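Local atomic coordinates of FAD dependent oxidoreductase domain-containing protein (PDB entry 3C4N), a protein that binds ADP in the crystal and is probably an FAD-dependent oxidoreductase of the DAO type, although its substrate and reaction are not known. Residues A[65-71]-A[188-194]; A[258-262]-A[334-338]; A[357-362]-A[374-379]; A[167-171]-A[278-282]. All coordinates share one frame. Residues are numbered along the deposited sequence.

Contact 1 of 4, residues A[65-71]-A[188-194]; sequences LLVEEGG and GLLLNTR. With ADP (adenosine-5'-diphosphate), chain C.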
loop_
_atom_site.group_PDB
_atom_site.type_symbol
_atom_site.label_atom_id
_atom_site.label_comp_id
_atom_site.label_asym_id
_atom_site.label_seq_id
_atom_site.Cartn_x
_atom_site.Cartn_y
_atom_site.Cartn_z
ATOM N N LEU A 65 3.529 1.234 11.674
ATOM C CA LEU A 65 4.110 0.822 10.390
ATOM C C LEU A 65 3.711 -0.633 10.106
ATOM O O LEU A 65 3.949 -1.512 10.925
ATOM C CB LEU A 65 5.644 0.920 10.449
ATOM C CG LEU A 65 6.498 1.098 9.181
ATOM C CD1 LEU A 65 7.808 0.336 9.367
ATOM C CD2 LEU A 65 5.791 0.587 7.956
ATOM N N LEU A 66 3.108 -0.884 8.951
ATOM C CA LEU A 66 2.697 -2.235 8.582
ATOM C C LEU A 66 3.742 -2.812 7.616
ATOM O O LEU A 66 4.018 -2.220 6.561
ATOM C CB LEU A 66 1.319 -2.204 7.897
ATOM C CG LEU A 66 0.294 -3.298 8.193
ATOM C CD1 LEU A 66 -0.541 -3.561 6.953
ATOM C CD2 LEU A 66 0.992 -4.580 8.636
ATOM N N VAL A 67 4.324 -3.955 7.975
ATOM C CA VAL A 67 5.337 -4.588 7.125
ATOM C C VAL A 67 4.898 -5.956 6.633
ATOM O O VAL A 67 4.502 -6.827 7.408
ATOM C CB VAL A 67 6.694 -4.754 7.856
ATOM C CG1 VAL A 67 7.790 -5.184 6.858
ATOM C CG2 VAL A 67 7.070 -3.461 8.520
ATOM N N GLU A 68 4.989 -6.131 5.326
ATOM C CA GLU A 68 4.593 -7.361 4.695
ATOM C C GLU A 68 5.653 -7.747 3.671
ATOM O O GLU A 68 6.112 -6.900 2.907
ATOM C CB GLU A 68 3.242 -7.124 4.041
ATOM C CG GLU A 68 2.908 -8.085 2.972
ATOM C CD GLU A 68 2.766 -9.480 3.488
ATOM O OE1 GLU A 68 3.113 -10.404 2.722
ATOM O OE2 GLU A 68 2.297 -9.655 4.640
ATOM N N GLU A 69 6.051 -9.014 3.650
ATOM C CA GLU A 69 7.074 -9.430 2.700
ATOM C C GLU A 69 6.506 -9.738 1.332
ATOM O O GLU A 69 7.233 -9.762 0.339
ATOM C CB GLU A 69 7.849 -10.639 3.224
ATOM C CG GLU A 69 7.024 -11.883 3.480
ATOM C CD GLU A 69 7.869 -13.013 4.051
ATOM O OE1 GLU A 69 7.302 -14.112 4.294
ATOM O OE2 GLU A 69 9.096 -12.792 4.251
ATOM N N GLY A 70 5.205 -9.981 1.281
ATOM C CA GLY A 70 4.569 -10.252 0.011
ATOM C C GLY A 70 3.887 -8.977 -0.445
ATOM O O GLY A 70 4.294 -7.871 -0.078
ATOM N N GLY A 71 2.843 -9.125 -1.249
ATOM C CA GLY A 71 2.121 -7.967 -1.723
ATOM C C GLY A 71 0.792 -7.832 -1.011
ATOM O O GLY A 71 0.477 -8.601 -0.100
ATOM N N GLY A 188 1.478 3.460 8.193
ATOM C CA GLY A 188 2.609 3.384 7.298
ATOM C C GLY A 188 2.509 2.037 6.615
ATOM O O GLY A 188 2.012 1.086 7.216
ATOM N N LEU A 189 2.957 1.932 5.372
ATOM C CA LEU A 189 2.878 0.663 4.671
ATOM C C LEU A 189 4.186 0.302 4.004
ATOM O O LEU A 189 4.787 1.107 3.297
ATOM C CB LEU A 189 1.762 0.707 3.627
ATOM C CG LEU A 189 1.387 -0.557 2.826
ATOM C CD1 LEU A 189 2.395 -0.816 1.726
ATOM C CD2 LEU A 189 1.264 -1.743 3.756
ATOM N N LEU A 190 4.627 -0.922 4.240
ATOM C CA LEU A 190 5.863 -1.400 3.658
ATOM C C LEU A 190 5.583 -2.802 3.124
ATOM O O LEU A 190 5.272 -3.712 3.888
ATOM C CB LEU A 190 6.942 -1.431 4.737
ATOM C CG LEU A 190 8.312 -0.862 4.394
ATOM C CD1 LEU A 190 8.189 0.546 3.828
ATOM C CD2 LEU A 190 9.163 -0.856 5.659
ATOM N N LEU A 191 5.662 -2.971 1.813
ATOM C CA LEU A 191 5.414 -4.270 1.206
ATOM C C LEU A 191 6.716 -4.872 0.704
ATOM O O LEU A 191 7.765 -4.229 0.758
ATOM C CB LEU A 191 4.432 -4.131 0.044
ATOM C CG LEU A 191 3.083 -3.508 0.393
ATOM C CD1 LEU A 191 2.284 -3.260 -0.877
ATOM C CD2 LEU A 191 2.314 -4.420 1.334
ATOM N N ASN A 192 6.635 -6.105 0.214
ATOM C CA ASN A 192 7.793 -6.816 -0.311
ATOM C C ASN A 192 9.027 -6.604 0.560
ATOM O O ASN A 192 10.136 -6.410 0.061
ATOM C CB ASN A 192 8.061 -6.359 -1.746
ATOM C CG ASN A 192 6.794 -6.364 -2.606
ATOM O OD1 ASN A 192 6.190 -5.316 -2.867
ATOM N ND2 ASN A 192 6.383 -7.549 -3.036
ATOM N N THR A 193 8.814 -6.653 1.871
ATOM C CA THR A 193 9.872 -6.456 2.854
ATOM C C THR A 193 9.807 -7.514 3.961
ATOM O O THR A 193 8.772 -7.708 4.618
ATOM C CB THR A 193 9.735 -5.078 3.503
ATOM O OG1 THR A 193 9.377 -4.121 2.504
ATOM C CG2 THR A 193 11.029 -4.659 4.149
ATOM N N ARG A 194 10.923 -8.195 4.172
ATOM C CA ARG A 194 10.994 -9.213 5.199
ATOM C C ARG A 194 11.504 -8.552 6.465
ATOM O O ARG A 194 12.541 -7.897 6.465
ATOM C CB ARG A 194 11.930 -10.338 4.757
ATOM C CG ARG A 194 12.074 -11.478 5.753
ATOM C CD ARG A 194 12.883 -12.622 5.154
ATOM N NE ARG A 194 14.253 -12.235 4.802
ATOM C CZ ARG A 194 15.210 -11.953 5.685
ATOM N NH1 ARG A 194 14.954 -12.010 6.985
ATOM N NH2 ARG A 194 16.433 -11.624 5.274
HETATM P PB ADP C . -2.588 -14.984 9.340
HETATM O O1B ADP C . -2.333 -15.326 10.739
HETATM O O2B ADP C . -3.509 -13.680 9.229
HETATM O O3B ADP C . -3.310 -16.214 8.582
HETATM P PA ADP C . -1.111 -15.091 7.143
HETATM O O1A ADP C . -0.332 -16.342 7.075
HETATM O O2A ADP C . -2.563 -15.340 6.470
HETATM O O3A ADP C . -1.238 -14.581 8.659
HETATM O "O5'" ADP C . -0.358 -13.827 6.515
HETATM C "C5'" ADP C . 0.402 -13.238 7.525
HETATM C "C4'" ADP C . 1.493 -12.384 6.937
HETATM O "O4'" ADP C . 2.823 -12.166 7.477
HETATM C "C3'" ADP C . 1.639 -13.169 5.670
HETATM O "O3'" ADP C . 0.644 -12.764 4.729
HETATM C "C2'" ADP C . 3.072 -12.903 5.204
HETATM O "O2'" ADP C . 3.068 -12.343 3.880
HETATM C "C1'" ADP C . 3.634 -11.947 6.293
HETATM N N9 ADP C . 4.939 -12.272 6.771
HETATM C C8 ADP C . 5.351 -13.559 7.152
HETATM N N7 ADP C . 6.623 -13.518 7.510
HETATM C C5 ADP C . 7.070 -12.237 7.425
HETATM C C6 ADP C . 8.264 -11.553 7.775
HETATM N N6 ADP C . 9.218 -12.155 8.624
HETATM N N1 ADP C . 8.362 -10.231 7.515
HETATM C C2 ADP C . 7.355 -9.550 6.970
HETATM N N3 ADP C . 6.230 -10.097 6.688
HETATM C C4 ADP C . 5.983 -11.442 6.963
#

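Contact 2 of 4, residues A[258-262]-A[334-338]; sequences PRLDL and EGLEL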
loop_
_atom_site.group_PDB
_atom_site.type_symbol
_atom_site.label_atom_id
_atom_site.label_comp_id
_atom_site.label_asym_id
_atom_site.label_seq_id
_atom_site.Cartn_x
_atom_site.Cartn_y
_atom_site.Cartn_z
ATOM N N PRO A 258 -7.850 -28.619 -2.158
ATOM C CA PRO A 258 -8.270 -29.055 -3.494
ATOM C C PRO A 258 -9.728 -28.705 -3.789
ATOM O O PRO A 258 -10.571 -28.699 -2.890
ATOM C CB PRO A 258 -8.006 -30.562 -3.467
ATOM C CG PRO A 258 -8.112 -30.915 -2.019
ATOM C CD PRO A 258 -7.435 -29.763 -1.328
ATOM N N ARG A 259 -10.013 -28.414 -5.056
ATOM C CA ARG A 259 -11.359 -28.044 -5.479
ATOM C C ARG A 259 -12.201 -29.200 -6.017
ATOM O O ARG A 259 -11.696 -30.084 -6.708
ATOM C CB ARG A 259 -11.302 -26.942 -6.536
ATOM C CG ARG A 259 -12.679 -26.606 -7.058
ATOM C CD ARG A 259 -12.763 -25.227 -7.649
ATOM N NE ARG A 259 -13.900 -25.176 -8.516
ATOM C CZ ARG A 259 -15.005 -24.438 -8.541
ATOM N NH1 ARG A 259 -15.343 -23.478 -7.687
ATOM N NH2 ARG A 259 -15.815 -24.746 -9.529
ATOM N N LEU A 260 -13.491 -29.172 -5.695
ATOM C CA LEU A 260 -14.430 -30.191 -6.136
ATOM C C LEU A 260 -15.418 -29.567 -7.115
ATOM O O LEU A 260 -16.338 -28.851 -6.715
ATOM C CB LEU A 260 -15.194 -30.762 -4.947
ATOM C CG LEU A 260 -16.146 -31.915 -5.282
ATOM C CD1 LEU A 260 -15.354 -33.196 -5.528
ATOM C CD2 LEU A 260 -17.115 -32.108 -4.133
ATOM N N ASP A 261 -15.234 -29.850 -8.400
ATOM C CA ASP A 261 -16.095 -29.286 -9.421
ATOM C C ASP A 261 -17.435 -29.981 -9.575
ATOM O O ASP A 261 -17.647 -30.736 -10.519
ATOM C CB ASP A 261 -15.363 -29.268 -10.760
ATOM C CG ASP A 261 -14.172 -28.332 -10.755
ATOM O OD1 ASP A 261 -14.369 -27.111 -10.612
ATOM O OD2 ASP A 261 -13.034 -28.815 -10.888
ATOM N N LEU A 262 -18.335 -29.733 -8.634
ATOM C CA LEU A 262 -19.671 -30.304 -8.687
ATOM C C LEU A 262 -20.668 -29.191 -8.380
ATOM O O LEU A 262 -20.405 -28.332 -7.537
ATOM C CB LEU A 262 -19.809 -31.454 -7.692
ATOM C CG LEU A 262 -19.105 -32.739 -8.132
ATOM C CD1 LEU A 262 -19.147 -33.759 -7.026
ATOM C CD2 LEU A 262 -19.781 -33.285 -9.378
ATOM N N GLU A 334 -15.728 -37.875 -10.659
ATOM C CA GLU A 334 -14.864 -37.036 -11.500
ATOM C C GLU A 334 -14.667 -35.620 -10.961
ATOM O O GLU A 334 -13.823 -34.883 -11.464
ATOM C CB GLU A 334 -15.465 -36.930 -12.901
ATOM C CG GLU A 334 -16.877 -36.349 -12.907
ATOM C CD GLU A 334 -17.522 -36.337 -14.286
ATOM O OE1 GLU A 334 -17.083 -35.545 -15.147
ATOM O OE2 GLU A 334 -18.472 -37.127 -14.504
ATOM N N GLY A 335 -15.434 -35.255 -9.937
ATOM C CA GLY A 335 -15.364 -33.911 -9.383
ATOM C C GLY A 335 -14.056 -33.389 -8.816
ATOM O O GLY A 335 -13.605 -32.313 -9.205
ATOM N N LEU A 336 -13.457 -34.149 -7.896
ATOM C CA LEU A 336 -12.206 -33.772 -7.231
ATOM C C LEU A 336 -10.996 -33.617 -8.119
ATOM O O LEU A 336 -10.671 -34.505 -8.912
ATOM C CB LEU A 336 -11.844 -34.778 -6.136
ATOM C CG LEU A 336 -11.940 -34.336 -4.676
ATOM C CD1 LEU A 336 -11.436 -35.478 -3.783
ATOM C CD2 LEU A 336 -11.127 -33.081 -4.432
ATOM N N GLU A 337 -10.334 -32.475 -7.961
ATOM C CA GLU A 337 -9.119 -32.163 -8.697
ATOM C C GLU A 337 -7.956 -32.629 -7.821
ATOM O O GLU A 337 -7.619 -31.973 -6.833
ATOM C CB GLU A 337 -8.987 -30.655 -8.934
ATOM C CG GLU A 337 -10.232 -29.948 -9.467
ATOM C CD GLU A 337 -9.894 -28.672 -10.244
ATOM O OE1 GLU A 337 -9.014 -27.903 -9.796
ATOM O OE2 GLU A 337 -10.507 -28.435 -11.306
ATOM N N LEU A 338 -7.353 -33.756 -8.180
ATOM C CA LEU A 338 -6.232 -34.326 -7.430
ATOM C C LEU A 338 -4.860 -33.799 -7.848
ATOM O O LEU A 338 -3.914 -33.827 -7.057
ATOM C CB LEU A 338 -6.225 -35.848 -7.582
ATOM C CG LEU A 338 -7.142 -36.688 -6.698
ATOM C CD1 LEU A 338 -8.483 -36.012 -6.548
ATOM C CD2 LEU A 338 -7.274 -38.075 -7.290
#

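Contact 3 of 4, residues A[357-362]-A[374-379]; sequences PDAPPQ and LGGPLA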
loop_
_atom_site.group_PDB
_atom_site.type_symbol
_atom_site.label_atom_id
_atom_site.label_comp_id
_atom_site.label_asym_id
_atom_site.label_seq_id
_atom_site.Cartn_x
_atom_site.Cartn_y
_atom_site.Cartn_z
ATOM N N PRO A 357 -4.324 -28.637 16.969
ATOM C CA PRO A 357 -5.121 -28.436 15.755
ATOM C C PRO A 357 -6.462 -27.743 15.968
ATOM O O PRO A 357 -7.010 -27.131 15.047
ATOM C CB PRO A 357 -5.304 -29.858 15.226
ATOM C CG PRO A 357 -4.080 -30.555 15.701
ATOM C CD PRO A 357 -3.974 -30.059 17.120
ATOM N N ASP A 358 -6.985 -27.849 17.185
ATOM C CA ASP A 358 -8.275 -27.262 17.535
ATOM C C ASP A 358 -8.173 -26.072 18.497
ATOM O O ASP A 358 -9.151 -25.707 19.155
ATOM C CB ASP A 358 -9.162 -28.349 18.147
ATOM C CG ASP A 358 -8.585 -28.912 19.441
ATOM O OD1 ASP A 358 -7.340 -28.982 19.558
ATOM O OD2 ASP A 358 -9.374 -29.294 20.335
ATOM N N ALA A 359 -6.993 -25.470 18.589
ATOM C CA ALA A 359 -6.814 -24.327 19.478
ATOM C C ALA A 359 -7.254 -23.063 18.746
ATOM O O ALA A 359 -7.010 -22.914 17.555
ATOM C CB ALA A 359 -5.344 -24.211 19.912
ATOM N N PRO A 360 -7.887 -22.124 19.458
ATOM C CA PRO A 360 -8.371 -20.867 18.883
ATOM C C PRO A 360 -7.309 -19.780 18.703
ATOM O O PRO A 360 -6.149 -19.957 19.082
ATOM C CB PRO A 360 -9.420 -20.442 19.897
ATOM C CG PRO A 360 -8.725 -20.780 21.185
ATOM C CD PRO A 360 -8.194 -22.178 20.904
ATOM N N PRO A 361 -7.707 -18.640 18.105
ATOM C CA PRO A 361 -6.823 -17.498 17.873
ATOM C C PRO A 361 -6.416 -16.975 19.248
ATOM O O PRO A 361 -7.172 -17.101 20.215
ATOM C CB PRO A 361 -7.721 -16.516 17.132
ATOM C CG PRO A 361 -8.626 -17.426 16.345
ATOM C CD PRO A 361 -8.975 -18.474 17.369
ATOM N N GLN A 362 -5.235 -16.380 19.345
ATOM C CA GLN A 362 -4.761 -15.872 20.630
ATOM C C GLN A 362 -3.621 -14.875 20.456
ATOM O O GLN A 362 -3.045 -14.737 19.378
ATOM C CB GLN A 362 -4.255 -17.033 21.500
ATOM C CG GLN A 362 -3.062 -17.790 20.885
ATOM C CD GLN A 362 -2.310 -18.679 21.869
ATOM O OE1 GLN A 362 -2.826 -19.703 22.342
ATOM N NE2 GLN A 362 -1.075 -18.288 22.183
ATOM N N LEU A 374 -1.645 -14.966 16.903
ATOM C CA LEU A 374 -1.888 -16.203 16.187
ATOM C C LEU A 374 -3.357 -16.296 15.801
ATOM O O LEU A 374 -4.244 -15.958 16.595
ATOM C CB LEU A 374 -1.497 -17.399 17.062
ATOM C CG LEU A 374 -0.128 -18.065 16.853
ATOM C CD1 LEU A 374 0.902 -17.054 16.452
ATOM C CD2 LEU A 374 0.287 -18.809 18.119
ATOM N N GLY A 375 -3.588 -16.741 14.569
ATOM C CA GLY A 375 -4.928 -16.931 14.040
ATOM C C GLY A 375 -5.245 -18.408 14.181
ATOM O O GLY A 375 -5.739 -18.822 15.225
ATOM N N GLY A 376 -4.958 -19.212 13.156
ATOM C CA GLY A 376 -5.217 -20.643 13.255
ATOM C C GLY A 376 -6.493 -21.176 12.615
ATOM O O GLY A 376 -7.308 -20.400 12.111
ATOM N N PRO A 377 -6.705 -22.506 12.649
ATOM C CA PRO A 377 -7.876 -23.190 12.075
ATOM C C PRO A 377 -9.252 -22.650 12.463
ATOM O O PRO A 377 -10.254 -22.985 11.827
ATOM C CB PRO A 377 -7.682 -24.649 12.511
ATOM C CG PRO A 377 -6.200 -24.780 12.575
ATOM C CD PRO A 377 -5.783 -23.483 13.258
ATOM N N LEU A 378 -9.321 -21.820 13.497
ATOM C CA LEU A 378 -10.628 -21.281 13.882
ATOM C C LEU A 378 -10.729 -19.780 13.603
ATOM O O LEU A 378 -11.724 -19.138 13.951
ATOM C CB LEU A 378 -10.928 -21.557 15.364
ATOM C CG LEU A 378 -11.086 -23.030 15.788
ATOM C CD1 LEU A 378 -11.242 -23.097 17.286
ATOM C CD2 LEU A 378 -12.273 -23.676 15.109
ATOM N N ALA A 379 -9.719 -19.238 12.930
ATOM C CA ALA A 379 -9.699 -17.812 12.629
ATOM C C ALA A 379 -10.963 -17.270 11.951
ATOM O O ALA A 379 -11.298 -16.098 12.118
ATOM C CB ALA A 379 -8.472 -17.468 11.798
#

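Contact 4 of 4, residues A[167-171]-A[278-282]; sequences LTYRP and LRPQN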
loop_
_atom_site.group_PDB
_atom_site.type_symbol
_atom_site.label_atom_id
_atom_site.label_comp_id
_atom_site.label_asym_id
_atom_site.label_seq_id
_atom_site.Cartn_x
_atom_site.Cartn_y
_atom_site.Cartn_z
ATOM N N LEU A 167 -22.072 -18.525 8.441
ATOM C CA LEU A 167 -21.863 -17.516 7.413
ATOM C C LEU A 167 -20.642 -17.823 6.541
ATOM O O LEU A 167 -19.680 -18.436 7.007
ATOM C CB LEU A 167 -21.620 -16.153 8.065
ATOM C CG LEU A 167 -22.580 -15.512 9.061
ATOM C CD1 LEU A 167 -21.936 -14.241 9.570
ATOM C CD2 LEU A 167 -23.924 -15.218 8.406
ATOM N N THR A 168 -20.672 -17.398 5.280
ATOM C CA THR A 168 -19.501 -17.575 4.423
ATOM C C THR A 168 -19.054 -16.223 3.891
ATOM O O THR A 168 -19.876 -15.365 3.570
ATOM C CB THR A 168 -19.734 -18.517 3.210
ATOM O OG1 THR A 168 -20.946 -18.166 2.537
ATOM C CG2 THR A 168 -19.787 -19.968 3.663
ATOM N N TYR A 169 -17.742 -16.039 3.817
ATOM C CA TYR A 169 -17.158 -14.806 3.305
ATOM C C TYR A 169 -15.751 -15.108 2.830
ATOM O O TYR A 169 -15.221 -16.193 3.084
ATOM C CB TYR A 169 -17.101 -13.752 4.408
ATOM C CG TYR A 169 -16.212 -14.122 5.585
ATOM C CD1 TYR A 169 -14.868 -13.699 5.655
ATOM C CD2 TYR A 169 -16.720 -14.868 6.645
ATOM C CE1 TYR A 169 -14.062 -14.007 6.765
ATOM C CE2 TYR A 169 -15.931 -15.180 7.747
ATOM C CZ TYR A 169 -14.613 -14.748 7.808
ATOM O OH TYR A 169 -13.870 -15.035 8.934
ATOM N N ARG A 170 -15.135 -14.152 2.149
ATOM C CA ARG A 170 -13.769 -14.354 1.677
ATOM C C ARG A 170 -12.802 -13.664 2.632
ATOM O O ARG A 170 -12.800 -12.440 2.754
ATOM C CB ARG A 170 -13.598 -13.786 0.262
ATOM C CG ARG A 170 -14.513 -14.403 -0.778
ATOM C CD ARG A 170 -14.262 -15.897 -0.905
ATOM N NE ARG A 170 -12.878 -16.179 -1.292
ATOM C CZ ARG A 170 -12.419 -16.146 -2.539
ATOM N NH1 ARG A 170 -13.236 -15.852 -3.542
ATOM N NH2 ARG A 170 -11.136 -16.393 -2.775
ATOM N N PRO A 171 -11.962 -14.442 3.324
ATOM C CA PRO A 171 -10.998 -13.861 4.265
ATOM C C PRO A 171 -10.080 -12.869 3.567
ATOM O O PRO A 171 -9.644 -11.883 4.164
ATOM C CB PRO A 171 -10.232 -15.081 4.781
ATOM C CG PRO A 171 -11.237 -16.191 4.663
ATOM C CD PRO A 171 -11.860 -15.911 3.311
ATOM N N LEU A 278 -16.929 -29.166 3.080
ATOM C CA LEU A 278 -17.198 -28.876 1.686
ATOM C C LEU A 278 -17.769 -27.460 1.651
ATOM O O LEU A 278 -18.932 -27.222 1.998
ATOM C CB LEU A 278 -18.172 -29.899 1.094
ATOM C CG LEU A 278 -17.574 -31.315 0.955
ATOM C CD1 LEU A 278 -18.607 -32.304 0.393
ATOM C CD2 LEU A 278 -16.354 -31.253 0.030
ATOM N N ARG A 279 -16.911 -26.517 1.259
ATOM C CA ARG A 279 -17.253 -25.103 1.192
ATOM C C ARG A 279 -17.685 -24.699 -0.201
ATOM O O ARG A 279 -16.854 -24.548 -1.104
ATOM C CB ARG A 279 -16.047 -24.254 1.625
ATOM C CG ARG A 279 -16.038 -22.780 1.142
ATOM C CD ARG A 279 -17.093 -21.904 1.815
ATOM N NE ARG A 279 -16.666 -20.496 1.929
ATOM C CZ ARG A 279 -17.047 -19.501 1.127
ATOM N NH1 ARG A 279 -17.883 -19.723 0.121
ATOM N NH2 ARG A 279 -16.589 -18.277 1.331
ATOM N N PRO A 280 -19.001 -24.524 -0.404
ATOM C CA PRO A 280 -19.503 -24.123 -1.723
ATOM C C PRO A 280 -18.902 -22.775 -2.127
ATOM O O PRO A 280 -18.924 -21.819 -1.353
ATOM C CB PRO A 280 -21.015 -24.059 -1.513
ATOM C CG PRO A 280 -21.147 -23.759 -0.037
ATOM C CD PRO A 280 -20.101 -24.648 0.571
ATOM N N GLN A 281 -18.367 -22.700 -3.339
ATOM C CA GLN A 281 -17.747 -21.468 -3.799
ATOM C C GLN A 281 -17.481 -21.496 -5.303
ATOM O O GLN A 281 -17.080 -22.525 -5.849
ATOM C CB GLN A 281 -16.432 -21.249 -3.051
ATOM C CG GLN A 281 -15.780 -19.921 -3.331
ATOM C CD GLN A 281 -14.400 -19.807 -2.704
ATOM O OE1 GLN A 281 -14.244 -19.798 -1.465
ATOM N NE2 GLN A 281 -13.380 -19.725 -3.561
ATOM N N ASN A 282 -17.710 -20.370 -5.975
ATOM C CA ASN A 282 -17.485 -20.297 -7.416
ATOM C C ASN A 282 -18.210 -21.403 -8.181
ATOM O O ASN A 282 -17.652 -21.988 -9.109
ATOM C CB ASN A 282 -15.989 -20.380 -7.715
ATOM C CG ASN A 282 -15.413 -19.052 -8.147
ATOM O OD1 ASN A 282 -15.578 -18.036 -7.462
ATOM N ND2 ASN A 282 -14.728 -19.047 -9.288
#

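Contact 1 of 4, residues A[65-71]-A[188-194]
L65 CD2 and V67 CG2 lie 4.0 and 4.3 Å from L190 CB, so the three side chains gather on one face of the sheet, where L204 of strand 201-205 also packs. On the other face L66 CD1 meets L189 CD2 at 4.1 Å. Between these layers the backbones pair as parallel strands, the axes of 65-67 and 188-190 approaching to 4.5 Å at 18°: L66 N donates to G188 O (2.8 Å), L190 N to L66 O (2.7 Å) and E68 N to L190 O (2.8 Å). This is the edge of the Rossmann-type dinucleotide-binding sheet, whose second strand, 64-67, is followed directly by an acidic residue, E68, at the ribose. Beyond the strands the pairing runs on irregularly, with T193 N bonded to E68 O and N192 N to G70 O, both at 2.9 Å. At the polar end OE2 of the ADP-binding residue E68 comes to 2.9 Å from ADP O2', while T193 O lies 3.3 Å from adenine C2.

Contact 2 of 4, residues A[258-262]-A[334-338]
A single beta bridge, L260 with L336, ties the loop between helix 315-324 and strand 347-352 to the end of strand 251-260, part of the large mixed sheet remote from the ADP site. G335 comes first: its carbonyl O accepts D261 N at 3.1 Å, and its CA sits 4.1 Å from L262 CG. A side chain here would run into L260 CD1 and L262 CG, so the close approach depends on glycine. Next, L336 packs against the strand, with its CG 3.7 Å from L260 CD1 and its CD2 4.1 Å from P258 CB; L321 of helix 315-324 and L287 of strand 284-288 also touch it. E337 N then closes the bridge by donating to R259 O at 3.0 Å, and its CA-to-CB bond points toward 258-262. D261, the centre of an inverse gamma turn in which L262 N bonds to L260 O (2.9 Å), holds R259 in a salt bridge, R259 NE to D261 OD1 at 2.9 Å. D261 OD2 lies 2.6 Å from E337 OE2.

Contact 3 of 4, residues A[357-362]-A[374-379]
Two loops of the FAD-dependent oxidoreductase fold meet here, one entering strand 362-367, the other leaving strand 370-374 for helix 379-398; Q362 and L374 join them as an antiparallel hydrogen-bonded pair, Q362 N to L374 O at 3.0 Å and L374 N to Q362 O at 2.9 Å. The two side chains share a sheet face, and the p chi1 of Q362 sets Q362 CG 4.1 Å from L374 CB. L378, at the N-cap position before the helix, takes the mt rotamer, which extends CD1 to 4.1 Å from P360 CB and 3.8 Å from D358 O. The P361 ring fits beside the start of the helix, its CD 4.2 Å from L378 CB and its CG 3.9 Å from A379 CA. At the positive phi of G376, 99°, a side chain would jam against the preceding carbonyl; G376 opens a type I turn closed by A379 N to G376 O at 2.8 Å. The nearest atoms of G375 and ADP are about 4 Å apart. P377 CG reaches P357 O at 3.5 Å.

Contact 4 of 4, residues A[167-171]-A[278-282]
R279 lays one face of its guanidinium over T168, whose CB is 3.5 Å from R279 CZ. At the guanidinium edge, NH2 makes a weak hydrogen bond to Y169 O at 3.0 Å, while NH1 turns back to P280 O of its own strand at 2.8 Å; NE is held by P83 O. One arginine therefore spans from strand 276-281 to segment 167-171. The strands on which the two segments lie belong to the same large mixed sheet of the oxidoreductase fold but are not paired directly: the CA atoms of T168 and R279 are 8.5 Å apart, a gap bridged by side chains. T168 CB points toward the other strand, and its OG1 is hydrogen-bonded to R121 and E119 of strand 118-127. Y169 CB points away, and its OH bonds to D380 O in helix 379-398. R170, at the N-cap position before helix 171-183, folds through three m torsions so that Q281 NE2 lies over one face of its guanidinium, 3.8 Å from R170 CZ, and R170 CD lies 4.0 Å from R279 NH2.

In the fold
Along the chain, contacts 1 and 4 cross, as do contacts 4 and 2, whereas contact 3 comes last, after the others have closed. Contact 1 and strands 362-367 and 370-374 at contact 3 belong to the nucleotide-binding sheet; their centres are 24 Å apart, at opposite ends of the ADP, adenosine at contact 1 and diphosphate near G375. Contacts 2 and 4, with centres 16 Å apart, share the second mixed sheet and touch where R259 NH1 makes a weak hydrogen bond to N282 O, consistent with a two-part FAD-dependent oxidoreductase. Contact 3 touches contact 4 where A379, at the start of helix 379-398, packs on Y169. Contact 2 lies farthest from contact 1, with centres 35 Å apart.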